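Local coordinates for voltage-sensor containing phosphatase (Ciona intestinalis, PDB 3V0H), which probably removes phosphate from inositol phospholipids with a PTEN-like phosphatase domain, which a C2 domain accompanies and a membrane voltage sensor controls in the whole protein, at residues A[23-28]-A[52-57]; A[69-74]-A[123-128]; A[95-100]-A[179-184]. The protein carries 1 engineered substitution. All coordinates share one frame; numbering follows the deposited sequence.

Contact 1: A[23-28]-A[52-57]; sequences FDLDLT and IGEVSR
Asp24 meets Glu54 through its main chain: Asp24 N donates to Glu54 OE1 at 3.0 Å, the N-H...O angle of 171° making a nearly straight bond that approaches the oxygen close to its C-O axis. Glu54 spans the gap because its chain is extended and CG lies anti to the backbone N (chi1 -163°). A second conformer of this side chain is modelled, so the bond may be made only part of the time. The aliphatic end of Leu25 comes at the same carboxylate from the opposite direction, with Leu25 CD2 3.6 Å from Glu54 CD, and the same methyl touches Val55 CG2 at 3.9 Å. At the other end, the Phe23 ring and the Arg57 guanidinium lie 12° from parallel. Phe23 CE2 sits 3.4 Å above the guanidinium plane, shifted toward its rim, and Phe23 CZ is 3.4 Å from Arg57 NH2.

Further out, Phe58 of the same helix meets Phe23 edge-to-face and also touches Leu25. Asn50, just before the helix, binds Asp26 N through OD1 and packs on Leu25 and Val55, while Arg17 forms a salt bridge with the Asp24 carboxylate. The loop leading into strand 27-29 is thus held on helix 52-62 by the Leu25 packing, by the Phe23 ring lying along the Arg57 guanidinium, and by a single hydrogen bond; because Asp24 has Arg17 as its own partner, any repulsion from Glu54 is probably mild.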
loop_
_atom_site.group_PDB
_atom_site.type_symbol
_atom_site.label_atom_id
_atom_site.label_comp_id
_atom_site.label_asym_id
_atom_site.label_seq_id
_atom_site.Cartn_x
_atom_site.Cartn_y
_atom_site.Cartn_z
ATOM N N PHE A 23 17.852 25.077 7.859
ATOM C CA PHE A 23 17.102 24.168 6.994
ATOM C C PHE A 23 15.607 24.381 7.169
ATOM O O PHE A 23 15.140 24.665 8.274
ATOM C CB PHE A 23 17.452 22.709 7.305
ATOM C CG PHE A 23 18.846 22.322 6.907
ATOM C CD1 PHE A 23 19.854 22.221 7.856
ATOM C CD2 PHE A 23 19.151 22.054 5.579
ATOM C CE1 PHE A 23 21.155 21.862 7.483
ATOM C CE2 PHE A 23 20.445 21.702 5.201
ATOM C CZ PHE A 23 21.444 21.606 6.155
ATOM N N ASP A 24 14.865 24.259 6.073
ATOM C CA ASP A 24 13.404 24.232 6.120
ATOM C C ASP A 24 12.898 23.176 5.141
ATOM O O ASP A 24 12.676 23.459 3.960
ATOM C CB ASP A 24 12.803 25.610 5.802
ATOM C CG ASP A 24 11.353 25.739 6.259
ATOM O OD1 ASP A 24 10.944 26.870 6.604
ATOM O OD2 ASP A 24 10.621 24.724 6.289
ATOM N N LEU A 25 12.718 21.958 5.650
ATOM C CA LEU A 25 12.419 20.797 4.816
ATOM C C LEU A 25 11.205 20.015 5.308
ATOM O O LEU A 25 10.921 19.989 6.506
ATOM C CB LEU A 25 13.644 19.872 4.763
ATOM C CG LEU A 25 14.881 20.389 4.020
ATOM C CD1 LEU A 25 16.076 19.472 4.231
ATOM C CD2 LEU A 25 14.590 20.548 2.546
ATOM N N ASP A 26 10.485 19.396 4.374
ATOM C CA ASP A 26 9.432 18.449 4.717
ATOM C C ASP A 26 10.112 17.130 5.041
ATOM O O ASP A 26 10.269 16.261 4.186
ATOM C CB ASP A 26 8.437 18.281 3.574
ATOM C CG ASP A 26 7.326 17.297 3.909
ATOM O OD1 ASP A 26 6.935 17.195 5.095
ATOM O OD2 ASP A 26 6.836 16.629 2.982
ATOM N N LEU A 27 10.525 17.013 6.295
ATOM C CA LEU A 27 11.377 15.933 6.755
ATOM C C LEU A 27 11.082 15.710 8.234
ATOM O O LEU A 27 11.151 16.642 9.035
ATOM C CB LEU A 27 12.842 16.315 6.532
ATOM C CG LEU A 27 13.955 15.298 6.767
ATOM C CD1 LEU A 27 15.173 15.629 5.891
ATOM C CD2 LEU A 27 14.341 15.276 8.228
ATOM N N THR A 28 10.755 14.470 8.578
ATOM C CA THR A 28 10.342 14.118 9.928
ATOM C C THR A 28 11.255 13.037 10.495
ATOM O O THR A 28 11.474 12.014 9.846
ATOM C CB THR A 28 8.899 13.574 9.923
ATOM O OG1 THR A 28 8.032 14.510 9.269
ATOM C CG2 THR A 28 8.404 13.305 11.349
ATOM N N ILE A 52 16.401 19.111 -3.974
ATOM C CA ILE A 52 17.386 18.035 -3.835
ATOM C C ILE A 52 18.727 18.525 -3.263
ATOM O O ILE A 52 19.343 17.852 -2.431
ATOM C CB ILE A 52 17.565 17.241 -5.170
ATOM C CG1 ILE A 52 18.404 15.975 -4.936
ATOM C CG2 ILE A 52 18.122 18.147 -6.290
ATOM C CD1 ILE A 52 18.278 14.938 -6.031
ATOM N N GLY A 53 19.152 19.713 -3.696
ATOM C CA GLY A 53 20.368 20.342 -3.191
ATOM C C GLY A 53 20.394 20.541 -1.688
ATOM O O GLY A 53 21.418 20.285 -1.049
ATOM N N GLU A 54 19.263 20.984 -1.131
ATOM C CA GLU A 54 19.124 21.234 0.310
ATOM C C GLU A 54 19.043 19.931 1.106
ATOM O O GLU A 54 19.644 19.803 2.180
ATOM C CB GLU A 54 17.888 22.100 0.602
ATOM C CG GLU A 54 17.892 22.743 1.999
ATOM C CD GLU A 54 16.623 23.536 2.329
ATOM O OE1 GLU A 54 16.389 23.783 3.533
ATOM O OE2 GLU A 54 15.865 23.915 1.407
ATOM N N VAL A 55 18.286 18.971 0.578
ATOM C CA VAL A 55 18.165 17.653 1.200
ATOM C C VAL A 55 19.527 16.969 1.252
ATOM O O VAL A 55 19.918 16.440 2.294
ATOM C CB VAL A 55 17.127 16.760 0.472
ATOM C CG1 VAL A 55 16.997 15.397 1.162
ATOM C CG2 VAL A 55 15.773 17.452 0.434
ATOM N N SER A 56 20.246 16.999 0.133
ATOM C CA SER A 56 21.609 16.468 0.046
ATOM C C SER A 56 22.512 17.129 1.091
ATOM O O SER A 56 23.207 16.455 1.853
ATOM C CB SER A 56 22.170 16.686 -1.368
ATOM O OG SER A 56 23.579 16.524 -1.413
ATOM N N ARG A 57 22.493 18.460 1.114
ATOM C CA ARG A 57 23.269 19.241 2.084
ATOM C C ARG A 57 22.896 18.873 3.521
ATOM O O ARG A 57 23.775 18.754 4.375
ATOM C CB ARG A 57 23.102 20.752 1.851
ATOM C CG ARG A 57 24.059 21.616 2.689
ATOM C CD ARG A 57 24.025 23.104 2.313
ATOM N NE ARG A 57 22.741 23.745 2.610
ATOM C CZ ARG A 57 22.389 24.242 3.794
ATOM N NH1 ARG A 57 21.197 24.800 3.941
ATOM N NH2 ARG A 57 23.212 24.174 4.835
#

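Contact 2: A[69-74]-A[123-128]. Engineered in segment 123-128: Ser126 (natural residue Cys). With I3P (D-myo-inositol-1,4,5-triphosphate), chain C; I3P (D-myo-inositol-1,4,5-triphosphate), chain D.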
loop_
_atom_site.group_PDB
_atom_site.type_symbol
_atom_site.label_atom_id
_atom_site.label_comp_id
_atom_site.label_asym_id
_atom_site.label_seq_id
_atom_site.Cartn_x
_atom_site.Cartn_y
_atom_site.Cartn_z
ATOM N N ILE A 69 19.510 6.311 1.872
ATOM C CA ILE A 69 18.240 6.873 1.389
ATOM C C ILE A 69 17.446 5.787 0.670
ATOM O O ILE A 69 18.007 5.053 -0.131
ATOM C CB ILE A 69 18.504 8.070 0.406
ATOM C CG1 ILE A 69 19.479 9.086 1.029
ATOM C CG2 ILE A 69 17.174 8.752 -0.023
ATOM C CD1 ILE A 69 18.996 9.687 2.350
ATOM N N TYR A 70 16.142 5.707 0.940
ATOM C CA TYR A 70 15.261 4.768 0.245
ATOM C C TYR A 70 14.252 5.526 -0.594
ATOM O O TYR A 70 13.451 6.285 -0.056
ATOM C CB TYR A 70 14.552 3.840 1.248
ATOM C CG TYR A 70 15.547 2.953 1.947
ATOM C CD1 TYR A 70 16.211 3.392 3.087
ATOM C CD2 TYR A 70 15.876 1.701 1.423
ATOM C CE1 TYR A 70 17.166 2.596 3.711
ATOM C CE2 TYR A 70 16.825 0.895 2.043
ATOM C CZ TYR A 70 17.464 1.352 3.187
ATOM O OH TYR A 70 18.398 0.567 3.817
ATOM N N ASN A 71 14.338 5.344 -1.909
ATOM C CA ASN A 71 13.372 5.904 -2.853
ATOM C C ASN A 71 12.298 4.879 -3.197
ATOM O O ASN A 71 12.571 3.860 -3.840
ATOM C CB ASN A 71 14.076 6.406 -4.119
ATOM C CG ASN A 71 13.101 6.927 -5.169
ATOM O OD1 ASN A 71 11.921 7.147 -4.889
ATOM N ND2 ASN A 71 13.595 7.099 -6.396
ATOM N N LEU A 72 11.069 5.171 -2.781
ATOM C CA LEU A 72 9.962 4.231 -2.940
ATOM C C LEU A 72 9.092 4.468 -4.178
ATOM O O LEU A 72 8.122 3.735 -4.417
ATOM C CB LEU A 72 9.101 4.222 -1.670
ATOM C CG LEU A 72 9.578 3.372 -0.483
ATOM C CD1 LEU A 72 11.054 3.579 -0.152
ATOM C CD2 LEU A 72 8.722 3.683 0.742
ATOM N N CYS A 73 9.427 5.480 -4.970
ATOM C CA CYS A 73 8.622 5.802 -6.144
ATOM C C CYS A 73 9.004 4.945 -7.325
ATOM O O CYS A 73 10.142 5.002 -7.787
ATOM C CB CYS A 73 8.801 7.270 -6.526
ATOM S SG CYS A 73 8.375 8.397 -5.228
ATOM N N SER A 74 8.059 4.154 -7.825
ATOM C CA SER A 74 8.282 3.440 -9.085
ATOM C C SER A 74 8.351 4.428 -10.247
ATOM O O SER A 74 9.036 4.175 -11.238
ATOM C CB SER A 74 7.180 2.413 -9.348
ATOM O OG SER A 74 5.938 3.058 -9.601
ATOM N N ALA A 123 16.709 7.102 5.753
ATOM C CA ALA A 123 15.715 8.088 5.363
ATOM C C ALA A 123 14.853 7.514 4.249
ATOM O O ALA A 123 15.332 7.263 3.136
ATOM C CB ALA A 123 16.374 9.372 4.929
ATOM N N ILE A 124 13.585 7.301 4.567
ATOM C CA ILE A 124 12.650 6.658 3.652
ATOM C C ILE A 124 11.791 7.736 3.021
ATOM O O ILE A 124 11.192 8.549 3.725
ATOM C CB ILE A 124 11.794 5.607 4.394
ATOM C CG1 ILE A 124 12.711 4.484 4.920
ATOM C CG2 ILE A 124 10.689 5.044 3.490
ATOM C CD1 ILE A 124 12.081 3.602 5.987
ATOM N N HIS A 125 11.761 7.773 1.692
ATOM C CA HIS A 125 10.943 8.772 1.021
ATOM C C HIS A 125 10.132 8.213 -0.131
ATOM O O HIS A 125 10.411 7.150 -0.660
ATOM C CB HIS A 125 11.795 9.966 0.557
ATOM C CG HIS A 125 12.470 9.762 -0.764
ATOM N ND1 HIS A 125 11.815 9.912 -1.969
ATOM C CD2 HIS A 125 13.750 9.451 -1.069
ATOM C CE1 HIS A 125 12.660 9.675 -2.958
ATOM N NE2 HIS A 125 13.842 9.405 -2.439
ATOM N N SER A 126 9.117 8.967 -0.525
ATOM C CA SER A 126 8.317 8.604 -1.664
ATOM C C SER A 126 7.977 9.915 -2.357
ATOM O O SER A 126 8.843 10.776 -2.490
ATOM C CB SER A 126 7.087 7.847 -1.200
ATOM O OG SER A 126 6.552 8.486 -0.049
ATOM N N LYS A 127 6.745 10.072 -2.825
ATOM C CA LYS A 127 6.339 11.355 -3.387
ATOM C C LYS A 127 5.971 12.296 -2.252
ATOM O O LYS A 127 6.529 13.384 -2.143
ATOM C CB LYS A 127 5.170 11.191 -4.352
ATOM C CG LYS A 127 4.728 12.484 -5.021
ATOM C CD LYS A 127 3.474 12.255 -5.823
ATOM C CE LYS A 127 2.933 13.567 -6.364
ATOM N NZ LYS A 127 1.821 13.322 -7.329
ATOM N N GLY A 128 5.037 11.866 -1.404
ATOM C CA GLY A 128 4.541 12.710 -0.313
ATOM C C GLY A 128 5.007 12.316 1.079
ATOM O O GLY A 128 4.648 12.966 2.057
HETATM C C1 I3P C . 1.070 9.608 -1.328
HETATM C C2 I3P C . 1.191 10.800 -2.283
HETATM C C3 I3P C . -0.125 11.010 -3.037
HETATM C C4 I3P C . -1.294 11.183 -2.062
HETATM C C5 I3P C . -1.421 9.959 -1.157
HETATM C C6 I3P C . -0.122 9.735 -0.381
HETATM O O1 I3P C . 2.237 9.495 -0.530
HETATM O O2 I3P C . 1.556 11.982 -1.562
HETATM O O3 I3P C . -0.030 12.140 -3.921
HETATM O O4 I3P C . -2.503 11.318 -2.791
HETATM O O5 I3P C . -2.542 10.104 -0.281
HETATM O O6 I3P C . -0.191 8.533 0.381
HETATM P P1 I3P C . 3.395 8.447 -0.922
HETATM O O11 I3P C . 4.239 8.395 0.335
HETATM O O12 I3P C . 2.701 7.146 -1.221
HETATM O O13 I3P C . 4.070 9.110 -2.091
HETATM P P4 I3P C . -3.179 12.777 -3.015
HETATM O O41 I3P C . -4.248 12.403 -4.010
HETATM O O42 I3P C . -2.051 13.641 -3.530
HETATM O O43 I3P C . -3.656 13.183 -1.648
HETATM P P5 I3P C . -3.358 8.809 0.217
HETATM O O51 I3P C . -4.727 9.332 0.550
HETATM O O52 I3P C . -3.307 7.824 -0.920
HETATM O O53 I3P C . -2.576 8.304 1.409
HETATM C C1 I3P D . 6.485 17.020 -11.642
HETATM C C2 I3P D . 6.356 15.888 -12.660
HETATM C C3 I3P D . 5.691 14.671 -12.021
HETATM C C4 I3P D . 4.332 14.982 -11.385
HETATM C C5 I3P D . 4.253 16.293 -10.586
HETATM C C6 I3P D . 5.129 17.450 -11.082
HETATM O O1 I3P D . 7.119 18.148 -12.247
HETATM O O2 I3P D . 5.614 16.326 -13.808
HETATM O O3 I3P D . 5.529 13.655 -13.020
HETATM O O4 I3P D . 4.007 13.915 -10.495
HETATM O O5 I3P D . 2.898 16.747 -10.612
HETATM O O6 I3P D . 5.349 18.351 -9.991
HETATM P P1 I3P D . 8.698 18.188 -12.580
HETATM O O11 I3P D . 9.090 19.615 -12.281
HETATM O O12 I3P D . 9.333 17.171 -11.658
HETATM O O13 I3P D . 8.761 17.822 -14.045
HETATM P P4 I3P D . 2.971 12.746 -10.893
HETATM O O41 I3P D . 1.731 13.473 -11.356
HETATM O O42 I3P D . 2.797 11.982 -9.603
HETATM O O43 I3P D . 3.675 11.966 -11.977
HETATM P P5 I3P D . 1.987 16.835 -9.285
HETATM O O51 I3P D . 0.875 17.777 -9.679
HETATM O O52 I3P D . 2.907 17.374 -8.215
HETATM O O53 I3P D . 1.538 15.412 -9.060
#
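Tyr70 N donates to Ala123 O at 2.8 Å, the first of three backbone bonds, with His125 N to Tyr70 O and Leu72 N to His125 O, that join two parallel strands. Their axes approach to 4.7 Å at an angle of 14°. The tightest packing surrounds His125. Its CG sits between the backbone N and carbonyl carbon (chi1 84°), which swings the ring back over the neighbouring strand: Asn71 CA lies over one face, 3.9 Å from the centroid, in a CH-pi contact, and Ile69 CG2 meets the edge in plane, 3.6 Å from CD2. His125 ND1 donates to a lone pair of Ser126 O at 3.1 Å, within 3° of the ring plane, and NE2 bonds Tyr78 OH, so both nitrogens fix the ring's rotation. Asn71 OD1 closes an Asx turn with Cys73 N, and Cys73 SG rests 3.3 Å from Ser126 C.

Beyond the strand ends the two segments part and ligand takes over. Gly128 N donates to O13 of the chain C inositol trisphosphate at 3.0 Å, and Lys127 N gives the same oxygen a second, more bent bond. The extended, partly exposed Lys127 sends NZ to two phosphates of the chain D ligand, 2.7 Å from O53. Ser126 is engineered; the natural cysteine opens a CX5R P-loop running to Arg132, where in this family it is the nucleophile.

Strands 34-37 and 87-92 continue the sheet outward from 121-125 and 67-73 respectively. Helix 131-143 covers Leu72 and Ile124, and Tyr70 reaches helix 100-115 through Phe106 and Asp109.

Contact 3: A[95-100]-A[179-184]; sequences HNVPTL and IRYVGY. With I3P (D-myo-inositol-1,4,5-triphosphate), chain C.
Val97 stands over the middle of the Tyr181 ring, the two side chains crossing at about a right angle. Val97 CG2 lies 3.7 Å from the ring centroid and only 5° off the normal, a well-centred CH-pi contact. The opposite face of Tyr181 is covered from within its own helix by Tyr184 CD1, 3.6 Å above the plane, so the ring is held between a methyl and the rim of another ring. Leu100 meets both tyrosines with separate methyls, Leu100 CD2 going to Tyr181 CD2 at 3.7 Å and Leu100 CD1 to Tyr184 CD1 at 4.0 Å.

Both phenols find partners elsewhere, Tyr181 OH at Asp269 and Tyr184 OH at Asn295 N, on strands of the C2 domain. Asp269 also accepts from Leu100 N, linking the two sides of the contact through one carboxylate. At the far end of the loop, His95 ND1 donates to O52 of the chain C inositol trisphosphate at 3.1 Å.

No hydrogen bond crosses between the segments, and Pro98 O, 3.5 Å from Tyr181 CE2, is buried without a polar partner. Cohesion here is apolar; the polar ties lie around it, at Asp269 and Asn295 of the C2 domain and between Asn96 O and Gln178 NE2.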
loop_
_atom_site.group_PDB
_atom_site.type_symbol
_atom_site.label_atom_id
_atom_site.label_comp_id
_atom_site.label_asym_id
_atom_site.label_seq_id
_atom_site.Cartn_x
_atom_site.Cartn_y
_atom_site.Cartn_z
ATOM N N HIS A 95 -0.324 4.919 -4.281
ATOM C CA HIS A 95 -1.584 4.296 -3.793
ATOM C C HIS A 95 -1.581 2.769 -3.796
ATOM O O HIS A 95 -2.641 2.144 -3.668
ATOM C CB HIS A 95 -2.823 4.783 -4.564
ATOM C CG HIS A 95 -2.816 6.250 -4.878
ATOM N ND1 HIS A 95 -2.883 7.223 -3.905
ATOM C CD2 HIS A 95 -2.787 6.902 -6.064
ATOM C CE1 HIS A 95 -2.865 8.414 -4.477
ATOM N NE2 HIS A 95 -2.811 8.248 -5.785
ATOM N N ASN A 96 -0.408 2.165 -3.960
ATOM C CA ASN A 96 -0.306 0.709 -3.980
ATOM C C ASN A 96 0.711 0.192 -2.953
ATOM O O ASN A 96 1.113 0.929 -2.052
ATOM C CB ASN A 96 -0.013 0.209 -5.405
ATOM C CG ASN A 96 -1.235 0.314 -6.316
ATOM O OD1 ASN A 96 -2.030 -0.619 -6.407
ATOM N ND2 ASN A 96 -1.414 1.470 -6.950
ATOM N N VAL A 97 1.113 -1.071 -3.082
ATOM C CA VAL A 97 1.980 -1.703 -2.093
ATOM C C VAL A 97 3.195 -2.364 -2.740
ATOM O O VAL A 97 3.162 -2.704 -3.919
ATOM C CB VAL A 97 1.228 -2.766 -1.233
ATOM C CG1 VAL A 97 0.202 -2.108 -0.311
ATOM C CG2 VAL A 97 0.565 -3.856 -2.106
ATOM N N PRO A 98 4.271 -2.552 -1.956
ATOM C CA PRO A 98 5.368 -3.366 -2.447
ATOM C C PRO A 98 4.952 -4.833 -2.463
ATOM O O PRO A 98 4.059 -5.225 -1.708
ATOM C CB PRO A 98 6.436 -3.179 -1.369
ATOM C CG PRO A 98 5.673 -2.992 -0.114
ATOM C CD PRO A 98 4.483 -2.136 -0.550
ATOM N N THR A 99 5.617 -5.650 -3.278
ATOM C CA THR A 99 5.474 -7.095 -3.114
ATOM C C THR A 99 6.095 -7.456 -1.769
ATOM O O THR A 99 6.989 -6.753 -1.288
ATOM C CB THR A 99 6.173 -7.892 -4.237
ATOM O OG1 THR A 99 7.590 -7.709 -4.157
ATOM C CG2 THR A 99 5.666 -7.439 -5.611
ATOM N N LEU A 100 5.617 -8.523 -1.134
ATOM C CA LEU A 100 6.259 -8.959 0.114
ATOM C C LEU A 100 7.731 -9.321 -0.110
ATOM O O LEU A 100 8.573 -9.047 0.744
ATOM C CB LEU A 100 5.497 -10.109 0.776
ATOM C CG LEU A 100 4.109 -9.701 1.290
ATOM C CD1 LEU A 100 3.366 -10.887 1.896
ATOM C CD2 LEU A 100 4.220 -8.560 2.299
ATOM N N ILE A 179 -2.316 -0.581 4.743
ATOM C CA ILE A 179 -2.555 -1.034 6.115
ATOM C C ILE A 179 -2.449 -2.571 6.213
ATOM O O ILE A 179 -1.791 -3.085 7.122
ATOM C CB ILE A 179 -3.920 -0.500 6.653
ATOM C CG1 ILE A 179 -3.856 1.034 6.807
ATOM C CG2 ILE A 179 -4.328 -1.197 7.960
ATOM C CD1 ILE A 179 -5.217 1.717 6.991
ATOM N N ARG A 180 -3.080 -3.285 5.271
ATOM C CA ARG A 180 -3.034 -4.757 5.221
ATOM C C ARG A 180 -1.605 -5.274 5.080
ATOM O O ARG A 180 -1.235 -6.288 5.680
ATOM C CB ARG A 180 -3.894 -5.294 4.063
ATOM C CG ARG A 180 -3.684 -6.788 3.741
ATOM C CD ARG A 180 -4.637 -7.320 2.665
ATOM N NE ARG A 180 -6.010 -6.913 2.940
ATOM C CZ ARG A 180 -6.670 -5.983 2.261
ATOM N NH1 ARG A 180 -6.108 -5.369 1.225
ATOM N NH2 ARG A 180 -7.903 -5.673 2.617
ATOM N N TYR A 181 -0.800 -4.587 4.275
ATOM C CA TYR A 181 0.567 -5.055 4.031
ATOM C C TYR A 181 1.522 -4.936 5.230
ATOM O O TYR A 181 2.369 -5.812 5.454
ATOM C CB TYR A 181 1.113 -4.505 2.706
ATOM C CG TYR A 181 0.772 -5.457 1.571
ATOM C CD1 TYR A 181 -0.559 -5.746 1.257
ATOM C CD2 TYR A 181 1.776 -6.123 0.869
ATOM C CE1 TYR A 181 -0.883 -6.657 0.245
ATOM C CE2 TYR A 181 1.466 -7.028 -0.147
ATOM C CZ TYR A 181 0.145 -7.292 -0.450
ATOM O OH TYR A 181 -0.150 -8.199 -1.444
ATOM N N VAL A 182 1.349 -3.879 6.019
ATOM C CA VAL A 182 2.048 -3.770 7.300
ATOM C C VAL A 182 1.559 -4.891 8.237
ATOM O O VAL A 182 2.357 -5.500 8.950
ATOM C CB VAL A 182 1.887 -2.369 7.926
ATOM C CG1 VAL A 182 2.719 -2.254 9.191
ATOM C CG2 VAL A 182 2.325 -1.291 6.922
ATOM N N GLY A 183 0.257 -5.181 8.184
ATOM C CA GLY A 183 -0.333 -6.322 8.897
ATOM C C GLY A 183 0.297 -7.631 8.457
ATOM O O GLY A 183 0.589 -8.493 9.288
ATOM N N TYR A 184 0.525 -7.763 7.148
ATOM C CA TYR A 184 1.193 -8.931 6.594
ATOM C C TYR A 184 2.595 -9.064 7.162
ATOM O O TYR A 184 3.015 -10.164 7.512
ATOM C CB TYR A 184 1.276 -8.869 5.064
ATOM C CG TYR A 184 0.048 -9.327 4.294
ATOM C CD1 TYR A 184 -0.053 -9.067 2.921
ATOM C CD2 TYR A 184 -1.001 -10.017 4.916
ATOM C CE1 TYR A 184 -1.152 -9.479 2.186
ATOM C CE2 TYR A 184 -2.120 -10.442 4.174
ATOM C CZ TYR A 184 -2.177 -10.171 2.811
ATOM O OH TYR A 184 -3.256 -10.577 2.057
HETATM C C1 I3P C . 1.070 9.608 -1.328
HETATM C C2 I3P C . 1.191 10.800 -2.283
HETATM C C3 I3P C . -0.125 11.010 -3.037
HETATM C C4 I3P C . -1.294 11.183 -2.062
HETATM C C5 I3P C . -1.421 9.959 -1.157
HETATM C C6 I3P C . -0.122 9.735 -0.381
HETATM O O1 I3P C . 2.237 9.495 -0.530
HETATM O O2 I3P C . 1.556 11.982 -1.562
HETATM O O3 I3P C . -0.030 12.140 -3.921
HETATM O O4 I3P C . -2.503 11.318 -2.791
HETATM O O5 I3P C . -2.542 10.104 -0.281
HETATM O O6 I3P C . -0.191 8.533 0.381
HETATM P P1 I3P C . 3.395 8.447 -0.922
HETATM O O11 I3P C . 4.239 8.395 0.335
HETATM O O12 I3P C . 2.701 7.146 -1.221
HETATM O O13 I3P C . 4.070 9.110 -2.091
HETATM P P4 I3P C . -3.179 12.777 -3.015
HETATM O O41 I3P C . -4.248 12.403 -4.010
HETATM O O42 I3P C . -2.051 13.641 -3.530
HETATM O O43 I3P C . -3.656 13.183 -1.648
HETATM P P5 I3P C . -3.358 8.809 0.217
HETATM O O51 I3P C . -4.727 9.332 0.550
HETATM O O52 I3P C . -3.307 7.824 -0.920
HETATM O O53 I3P C . -2.576 8.304 1.409
#

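Overall arrangement
The three contacts step through the phosphatase domain toward the C2 domain. Contact 1 closes first along the chain; its helix 52-62 leads into strand 67-73 of contact 2, and both reach the same mixed sheet. Their centres are 14 Å apart, with nearest atoms about 4 Å apart. Contacts 2 and 3 alternate along the chain; their centres lie 15 Å apart and both meet the chain C inositol trisphosphate, one at the P1 phosphate through the P-loop, the other at the P5 phosphate through His95. Contact 1 is more remote, the side chain of Val55 being about 14 Å from a bound inositol trisphosphate and the centres of contacts 1 and 3 being 27 Å apart.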